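Local atomic coordinates of HTPA Reductase (Selaginella moellendorffii, PDB entry 5U5N), a protein that probably catalyses the NAD(P)H-dependent reduction of 4-hydroxy-tetrahydrodipicolinate to tetrahydrodipicolinate in the diaminopimelate route to lysine. Residues A135-M140 with A173-S178. Residues are numbered along the deposited sequence; the frame is centred on the assembly and turned at random.
Sequences AFVAAM and ALAVIS
Val-137 and Val-176 meet at the centre of an apolar contact between two nearly parallel helices, 131-146 and 171-182, which pack side by side next to the mixed beta-sheet of the C-terminal domain of this DapB-family reductase. The axes of the two segments run 9.2 Å apart and cross at only 20°; valine and alanine side chains, with CE2 of Phe-136 joining in, make the direct apolar contacts. Val-176 directs CG2 between two residues of the facing helix, reaching CG2 of Val-137 at 3.8 Å and the ring atom CE2 of Phe-136 at 4.1 Å. The methyl approaches the ring obliquely, while the Phe-136 and Val-176 side chains as a whole cross at about a right angle. The two methyls of Val-137 have different partners: CG2, anti to the carbonyl carbon, meets CG2 of Val-176, whereas CG1, anti to the backbone N (chi1 166°), lies against CB of Ala-175 at 4.1 Å. Val-176 also packs on Tyr-220 of strand 215-223, joining helix 171-182 to the sheet. Phe-136, whose ring meets that of His-235 on strand 229-238, touches Phe-231 of the second subunit, so helix 131-146 also contributes to the dimer interface. A polar link supplements the packing: one water donates to the carbonyl O of Val-137 at 2.7 Å and, more weakly, to O of Ala-175 at 3.1 Å, bridging the two backbones.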
loop_
_atom_site.group_PDB
_atom_site.type_symbol
_atom_site.label_atom_id
_atom_site.label_comp_id
_atom_site.label_asym_id
_atom_site.label_seq_id
_atom_site.Cartn_x
_atom_site.Cartn_y
_atom_site.Cartn_z
ATOM N N ALA A 135 2.943 -6.770 -6.263
ATOM C CA ALA A 135 3.571 -5.698 -5.467
ATOM C C ALA A 135 2.667 -5.181 -4.359
ATOM O O ALA A 135 3.161 -4.901 -3.237
ATOM C CB ALA A 135 4.009 -4.532 -6.359
ATOM N N PHE A 136 1.380 -5.015 -4.680
ATOM C CA PHE A 136 0.383 -4.557 -3.717
ATOM C C PHE A 136 0.204 -5.564 -2.593
ATOM O O PHE A 136 0.174 -5.194 -1.416
ATOM C CB PHE A 136 -0.977 -4.327 -4.386
ATOM C CG PHE A 136 -2.096 -4.156 -3.414
ATOM C CD1 PHE A 136 -2.094 -3.029 -2.564
ATOM C CD2 PHE A 136 -3.135 -5.089 -3.310
ATOM C CE1 PHE A 136 -3.108 -2.837 -1.631
ATOM C CE2 PHE A 136 -4.169 -4.882 -2.386
ATOM C CZ PHE A 136 -4.145 -3.758 -1.534
ATOM N N VAL A 137 0.085 -6.838 -2.974
ATOM C CA VAL A 137 -0.061 -7.926 -2.017
ATOM C C VAL A 137 1.110 -7.921 -1.053
ATOM O O VAL A 137 0.915 -8.035 0.169
ATOM C CB VAL A 137 -0.201 -9.301 -2.716
ATOM C CG1 VAL A 137 -0.005 -10.467 -1.742
ATOM C CG2 VAL A 137 -1.571 -9.396 -3.350
ATOM N N ALA A 138 2.306 -7.755 -1.585
ATOM C CA ALA A 138 3.492 -7.966 -0.782
ATOM C C ALA A 138 3.790 -6.765 0.108
ATOM O O ALA A 138 4.434 -6.917 1.185
ATOM C CB ALA A 138 4.679 -8.283 -1.651
ATOM N N ALA A 139 3.316 -5.596 -0.342
ATOM C CA ALA A 139 3.399 -4.368 0.442
ATOM C C ALA A 139 2.519 -4.510 1.651
ATOM O O ALA A 139 3.002 -4.321 2.778
ATOM C CB ALA A 139 2.938 -3.172 -0.377
ATOM N N MET A 140 1.237 -4.830 1.407
ATOM C CA MET A 140 0.275 -5.000 2.479
ATOM C C MET A 140 0.803 -5.942 3.533
ATOM O O MET A 140 0.609 -5.669 4.694
ATOM C CB MET A 140 -1.066 -5.525 1.985
ATOM C CG MET A 140 -1.909 -4.584 1.198
ATOM S SD MET A 140 -2.320 -3.052 2.015
ATOM C CE MET A 140 -3.174 -3.653 3.470
ATOM N N ALA A 173 -6.960 -12.415 -2.854
ATOM C CA ALA A 173 -7.843 -11.969 -1.774
ATOM C C ALA A 173 -7.488 -12.624 -0.456
ATOM O O ALA A 173 -7.368 -11.935 0.564
ATOM C CB ALA A 173 -9.317 -12.201 -2.103
ATOM N N LEU A 174 -7.238 -13.925 -0.470
ATOM C CA LEU A 174 -6.906 -14.627 0.766
ATOM C C LEU A 174 -5.607 -14.150 1.355
ATOM O O LEU A 174 -5.480 -14.083 2.571
ATOM C CB LEU A 174 -6.796 -16.142 0.549
ATOM C CG LEU A 174 -8.047 -16.924 0.165
ATOM C CD1 LEU A 174 -7.649 -18.374 -0.027
ATOM C CD2 LEU A 174 -9.100 -16.766 1.250
ATOM N N ALA A 175 -4.623 -13.890 0.504
ATOM C CA ALA A 175 -3.331 -13.418 0.993
ATOM C C ALA A 175 -3.456 -11.994 1.586
ATOM O O ALA A 175 -2.847 -11.680 2.612
ATOM C CB ALA A 175 -2.291 -13.451 -0.110
ATOM N N VAL A 176 -4.264 -11.154 0.965
ATOM C CA VAL A 176 -4.467 -9.799 1.488
ATOM C C VAL A 176 -5.246 -9.869 2.821
ATOM O O VAL A 176 -4.832 -9.237 3.801
ATOM C CB VAL A 176 -5.134 -8.868 0.448
ATOM C CG1 VAL A 176 -5.530 -7.522 1.078
ATOM C CG2 VAL A 176 -4.202 -8.647 -0.734
ATOM N N ILE A 177 -6.316 -10.665 2.876
ATOM C CA ILE A 177 -7.077 -10.887 4.123
ATOM C C ILE A 177 -6.158 -11.366 5.232
ATOM O O ILE A 177 -6.219 -10.873 6.345
ATOM C CB ILE A 177 -8.236 -11.857 3.921
ATOM C CG1 ILE A 177 -9.328 -11.194 3.088
ATOM C CG2 ILE A 177 -8.829 -12.284 5.246
ATOM C CD1 ILE A 177 -10.109 -12.163 2.232
ATOM N N SER A 178 -5.271 -12.294 4.916
ATOM C CA SER A 178 -4.297 -12.729 5.903
ATOM C C SER A 178 -3.431 -11.584 6.503
ATOM O O SER A 178 -3.044 -11.611 7.673
ATOM C CB SER A 178 -3.399 -13.788 5.300
ATOM O OG SER A 178 -2.197 -13.825 6.033
HETATM O O HOH W 1 -0.760 -9.624 1.564
#